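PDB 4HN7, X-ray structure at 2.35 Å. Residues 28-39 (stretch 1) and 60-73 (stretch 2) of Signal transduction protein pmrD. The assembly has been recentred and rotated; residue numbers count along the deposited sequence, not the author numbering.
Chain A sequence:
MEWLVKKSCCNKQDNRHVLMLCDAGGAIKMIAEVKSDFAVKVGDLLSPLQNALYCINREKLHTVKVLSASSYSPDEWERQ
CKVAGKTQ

Stretch 1, residues 28-39: IKMIAEVKSDFA
Stretch 2 60-73: KLHTVKVLSASSYS

What fills the apolar centre of the contact? Ala 32, Val 34, Val 66 and Ala 69 send their side chains to one face of the sheet. Val 34 (chi1 m, -51°) sets CG1 4.3 Å from CG2 of Val 66 (chi1 t), and its CB lies 3.9 Å from CG2 of Val 64, whose chi1 of -5° is nearly eclipsed. CB of Ala 32 stands 4.3 Å from CB of Ala 69; Met 30 (m, m, m) starts away from the partner strand, yet its folded chain brings CE to 4.0 Å from CB of Ala 69. On the other face Ile 31 (m, t) puts CG1 3.7 Å from CD1 at the ring edge of Tyr 72 (chi1 t, chi2 69°).

How do the backbones hold these side chains in place? The strand that starts at Lys 29 and the strand that ends at Ser 71 run antiparallel, with axes at 139° and a closest approach of 4.4 Å, and nearly all their residues have extended phi/psi. Ile 31 N donates a hydrogen bond to Ser 70 O at 2.8 Å, and Ser 70 N donates one to Ile 31 O at 2.9 Å. Glu 33 N donates to Ser 68 O at 2.7 Å, Lys 35 N donates to Lys 65 O at 2.7 Å, and Lys 65 N donates to Lys 35 O at 2.8 Å. Beyond Met 30, which faces Ser 71 with CA atoms 4.0 Å apart, Tyr 72 N donates to Lys 29 O at 3.2 Å.

Where does the register slip? A beta bulge lies between the pairs Glu 33-Ser 68 and Val 34-Val 66. Leu 67 is the extra residue, and its phi/psi of -89/-34 departs from the extended form. Glu 33 O therefore accepts two hydrogen bonds, from Leu 67 N at 2.7 Å and Ser 68 N at 3.1 Å. The CA-to-CB bond of Leu 67 (m, t) points toward stretch 1, and its CD1 packs 3.8 Å from CB of Lys 35.

What closes the contact at its polar edge? Past the strand, Phe 38 (chi1 m, chi2 81°) stacks offset on His 62 (chi1 m, chi2 -162°), with ring centroids 4.1 Å apart and planes at 11°; His 62 CA also lies over the Phe 38 face, 4.0 Å from the centroid of that ring. Ser 36 (chi1 t) braces this turn: its OG accepts from Phe 38 N at 2.8 Å and lies 2.9 Å from Thr 63 O. Glu 33 (t, t) brings CB 3.7 Å from OG of Ser 68 (p), while the ends of Lys 35 and Lys 65 lead away.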

# COMPACT_ATOMS: atom_id res chain seq x y z
N ILE A 28 -3.36 0.31 -26.08
CA ILE A 28 -2.02 0.34 -25.54
C ILE A 28 -1.75 -0.86 -24.63
O ILE A 28 -2.46 -1.08 -23.71
CB ILE A 28 -1.88 1.61 -24.71
CG1 ILE A 28 -2.27 2.79 -25.59
CG2 ILE A 28 -0.46 1.75 -24.24
CD1 ILE A 28 -2.63 4.05 -24.85
N LYS A 29 -0.70 -1.63 -24.92
CA LYS A 29 -0.33 -2.78 -24.16
C LYS A 29 1.09 -2.52 -23.74
O LYS A 29 1.82 -1.96 -24.51
CB LYS A 29 -0.40 -4.01 -25.03
CG LYS A 29 -1.66 -4.07 -25.86
CD LYS A 29 -1.96 -5.47 -26.34
CE LYS A 29 -3.23 -5.53 -27.19
NZ LYS A 29 -4.48 -5.87 -26.42
N MET A 30 1.47 -2.87 -22.52
CA MET A 30 2.76 -2.49 -21.97
C MET A 30 3.24 -3.74 -21.30
O MET A 30 2.48 -4.64 -21.06
CB MET A 30 2.65 -1.39 -20.91
CG MET A 30 2.12 -0.06 -21.39
SD MET A 30 3.22 0.97 -22.42
CE MET A 30 4.35 1.49 -21.17
N ILE A 31 4.53 -3.80 -21.06
CA ILE A 31 5.12 -4.81 -20.26
C ILE A 31 5.63 -4.01 -19.10
O ILE A 31 6.18 -2.94 -19.29
CB ILE A 31 6.31 -5.47 -20.97
CG1 ILE A 31 5.79 -6.12 -22.21
CG2 ILE A 31 7.02 -6.47 -20.03
CD1 ILE A 31 6.84 -6.68 -23.14
N ALA A 32 5.49 -4.53 -17.90
CA ALA A 32 5.91 -3.79 -16.74
C ALA A 32 6.50 -4.69 -15.70
O ALA A 32 5.98 -5.72 -15.43
CB ALA A 32 4.75 -2.98 -16.18
N GLU A 33 7.57 -4.22 -15.11
CA GLU A 33 8.25 -4.85 -14.04
C GLU A 33 7.75 -4.14 -12.78
O GLU A 33 7.88 -2.91 -12.64
CB GLU A 33 9.73 -4.63 -14.27
CG GLU A 33 10.69 -5.56 -13.56
CD GLU A 33 12.07 -5.55 -14.25
OE1 GLU A 33 12.98 -4.79 -13.80
OE2 GLU A 33 12.24 -6.30 -15.26
N VAL A 34 7.14 -4.90 -11.87
CA VAL A 34 6.49 -4.31 -10.73
C VAL A 34 7.01 -4.97 -9.48
O VAL A 34 7.62 -5.96 -9.55
CB VAL A 34 4.93 -4.38 -10.78
CG1 VAL A 34 4.39 -3.88 -12.10
CG2 VAL A 34 4.44 -5.78 -10.54
N LYS A 35 6.72 -4.37 -8.34
CA LYS A 35 7.05 -4.92 -7.09
C LYS A 35 5.83 -4.76 -6.18
O LYS A 35 5.27 -3.68 -6.10
CB LYS A 35 8.20 -4.10 -6.54
CG LYS A 35 8.79 -4.63 -5.28
CD LYS A 35 9.50 -3.54 -4.49
CE LYS A 35 10.40 -4.11 -3.39
NZ LYS A 35 9.91 -5.39 -2.79
N SER A 36 5.42 -5.82 -5.50
CA SER A 36 4.30 -5.72 -4.57
C SER A 36 4.46 -6.73 -3.50
O SER A 36 5.04 -7.78 -3.72
CB SER A 36 2.96 -6.06 -5.28
OG SER A 36 1.85 -5.92 -4.39
N ASP A 37 3.87 -6.45 -2.36
CA ASP A 37 3.71 -7.46 -1.33
C ASP A 37 2.44 -8.31 -1.55
O ASP A 37 2.27 -9.34 -0.91
CB ASP A 37 3.68 -6.82 0.07
CG ASP A 37 4.99 -6.08 0.42
OD1 ASP A 37 6.07 -6.53 0.01
OD2 ASP A 37 4.92 -5.05 1.12
N PHE A 38 1.56 -7.91 -2.46
CA PHE A 38 0.35 -8.65 -2.72
C PHE A 38 0.37 -9.23 -4.08
O PHE A 38 1.07 -8.77 -4.95
CB PHE A 38 -0.86 -7.76 -2.61
CG PHE A 38 -0.93 -7.06 -1.32
CD1 PHE A 38 -0.20 -5.93 -1.13
CD2 PHE A 38 -1.68 -7.56 -0.30
CE1 PHE A 38 -0.24 -5.26 0.07
CE2 PHE A 38 -1.73 -6.91 0.92
CZ PHE A 38 -1.01 -5.76 1.10
N ALA A 39 -0.46 -10.25 -4.26
CA ALA A 39 -0.51 -10.96 -5.52
C ALA A 39 -1.39 -10.24 -6.51
O ALA A 39 -2.49 -9.82 -6.21
CB ALA A 39 -1.03 -12.37 -5.31
N LYS A 60 -6.85 0.36 -2.04
CA LYS A 60 -5.75 1.30 -1.79
C LYS A 60 -4.64 0.73 -0.94
O LYS A 60 -3.48 1.11 -1.07
CB LYS A 60 -6.27 2.52 -1.06
CG LYS A 60 -7.06 3.45 -1.94
CD LYS A 60 -7.66 4.55 -1.09
CE LYS A 60 -8.66 5.34 -1.90
NZ LYS A 60 -8.07 5.63 -3.22
N LEU A 61 -5.03 -0.18 -0.06
CA LEU A 61 -4.13 -0.89 0.83
C LEU A 61 -3.29 -1.95 0.15
O LEU A 61 -2.39 -2.50 0.78
CB LEU A 61 -4.95 -1.57 1.92
CG LEU A 61 -4.77 -1.15 3.37
CD1 LEU A 61 -4.42 0.31 3.50
CD2 LEU A 61 -6.03 -1.49 4.13
N HIS A 62 -3.61 -2.29 -1.10
CA HIS A 62 -2.87 -3.29 -1.80
C HIS A 62 -2.12 -2.63 -2.91
O HIS A 62 -2.55 -2.65 -4.04
CB HIS A 62 -3.82 -4.31 -2.32
CG HIS A 62 -4.45 -5.10 -1.24
ND1 HIS A 62 -5.08 -6.30 -1.47
CD2 HIS A 62 -4.54 -4.88 0.09
CE1 HIS A 62 -5.54 -6.77 -0.33
NE2 HIS A 62 -5.24 -5.93 0.63
N THR A 63 -0.98 -2.06 -2.57
CA THR A 63 -0.28 -1.26 -3.50
C THR A 63 0.73 -2.05 -4.27
O THR A 63 1.08 -3.16 -3.90
CB THR A 63 0.39 -0.15 -2.76
OG1 THR A 63 1.13 -0.76 -1.73
CG2 THR A 63 -0.61 0.74 -2.09
N VAL A 64 1.11 -1.51 -5.44
CA VAL A 64 2.20 -2.05 -6.24
C VAL A 64 3.04 -0.91 -6.82
O VAL A 64 2.49 0.13 -7.13
CB VAL A 64 1.78 -3.02 -7.38
CG1 VAL A 64 0.32 -3.32 -7.36
CG2 VAL A 64 2.16 -2.50 -8.73
N LYS A 65 4.35 -1.13 -6.94
CA LYS A 65 5.32 -0.09 -7.38
C LYS A 65 5.70 -0.59 -8.73
O LYS A 65 6.01 -1.78 -8.86
CB LYS A 65 6.54 -0.04 -6.46
CG LYS A 65 7.11 1.35 -6.06
CD LYS A 65 8.15 1.25 -4.91
CE LYS A 65 8.17 2.42 -3.88
NZ LYS A 65 8.72 2.21 -2.46
N VAL A 66 5.61 0.27 -9.74
CA VAL A 66 6.12 -0.04 -11.06
C VAL A 66 7.58 0.30 -11.06
O VAL A 66 7.92 1.41 -10.84
CB VAL A 66 5.48 0.79 -12.16
CG1 VAL A 66 6.18 0.56 -13.45
CG2 VAL A 66 4.04 0.43 -12.32
N LEU A 67 8.42 -0.67 -11.30
CA LEU A 67 9.84 -0.50 -11.33
C LEU A 67 10.31 -0.12 -12.72
O LEU A 67 11.28 0.62 -12.87
CB LEU A 67 10.50 -1.80 -10.88
CG LEU A 67 10.16 -2.13 -9.43
CD1 LEU A 67 10.94 -3.35 -9.00
CD2 LEU A 67 10.47 -1.00 -8.47
N SER A 68 9.67 -0.62 -13.76
CA SER A 68 9.96 -0.14 -15.11
C SER A 68 8.91 -0.66 -16.04
O SER A 68 8.23 -1.63 -15.71
CB SER A 68 11.32 -0.62 -15.62
OG SER A 68 11.26 -1.91 -16.19
N ALA A 69 8.81 -0.00 -17.21
CA ALA A 69 7.87 -0.34 -18.27
C ALA A 69 8.34 -0.09 -19.70
O ALA A 69 9.13 0.80 -19.96
CB ALA A 69 6.58 0.40 -18.07
N SER A 70 7.76 -0.85 -20.60
CA SER A 70 8.04 -0.74 -22.00
C SER A 70 6.78 -1.05 -22.69
O SER A 70 5.91 -1.61 -22.09
CB SER A 70 9.05 -1.80 -22.38
OG SER A 70 9.54 -2.40 -21.20
N SER A 71 6.64 -0.71 -23.94
CA SER A 71 5.46 -1.17 -24.63
C SER A 71 5.71 -2.61 -25.01
O SER A 71 6.85 -3.09 -24.95
CB SER A 71 5.07 -0.29 -25.83
OG SER A 71 6.01 -0.42 -26.87
N TYR A 72 4.63 -3.29 -25.39
CA TYR A 72 4.65 -4.74 -25.60
C TYR A 72 5.22 -5.12 -26.94
O TYR A 72 4.86 -4.55 -27.94
CB TYR A 72 3.22 -5.32 -25.47
CG TYR A 72 3.09 -6.83 -25.71
CD1 TYR A 72 3.63 -7.77 -24.79
CD2 TYR A 72 2.43 -7.35 -26.85
CE1 TYR A 72 3.51 -9.15 -25.00
CE2 TYR A 72 2.32 -8.73 -27.08
CZ TYR A 72 2.86 -9.63 -26.15
OH TYR A 72 2.78 -11.00 -26.35
N SER A 73 6.10 -6.10 -26.95
CA SER A 73 6.34 -6.87 -28.14
C SER A 73 6.31 -8.32 -27.66
O SER A 73 6.69 -8.57 -26.50
CB SER A 73 7.69 -6.51 -28.71
OG SER A 73 8.71 -6.97 -27.86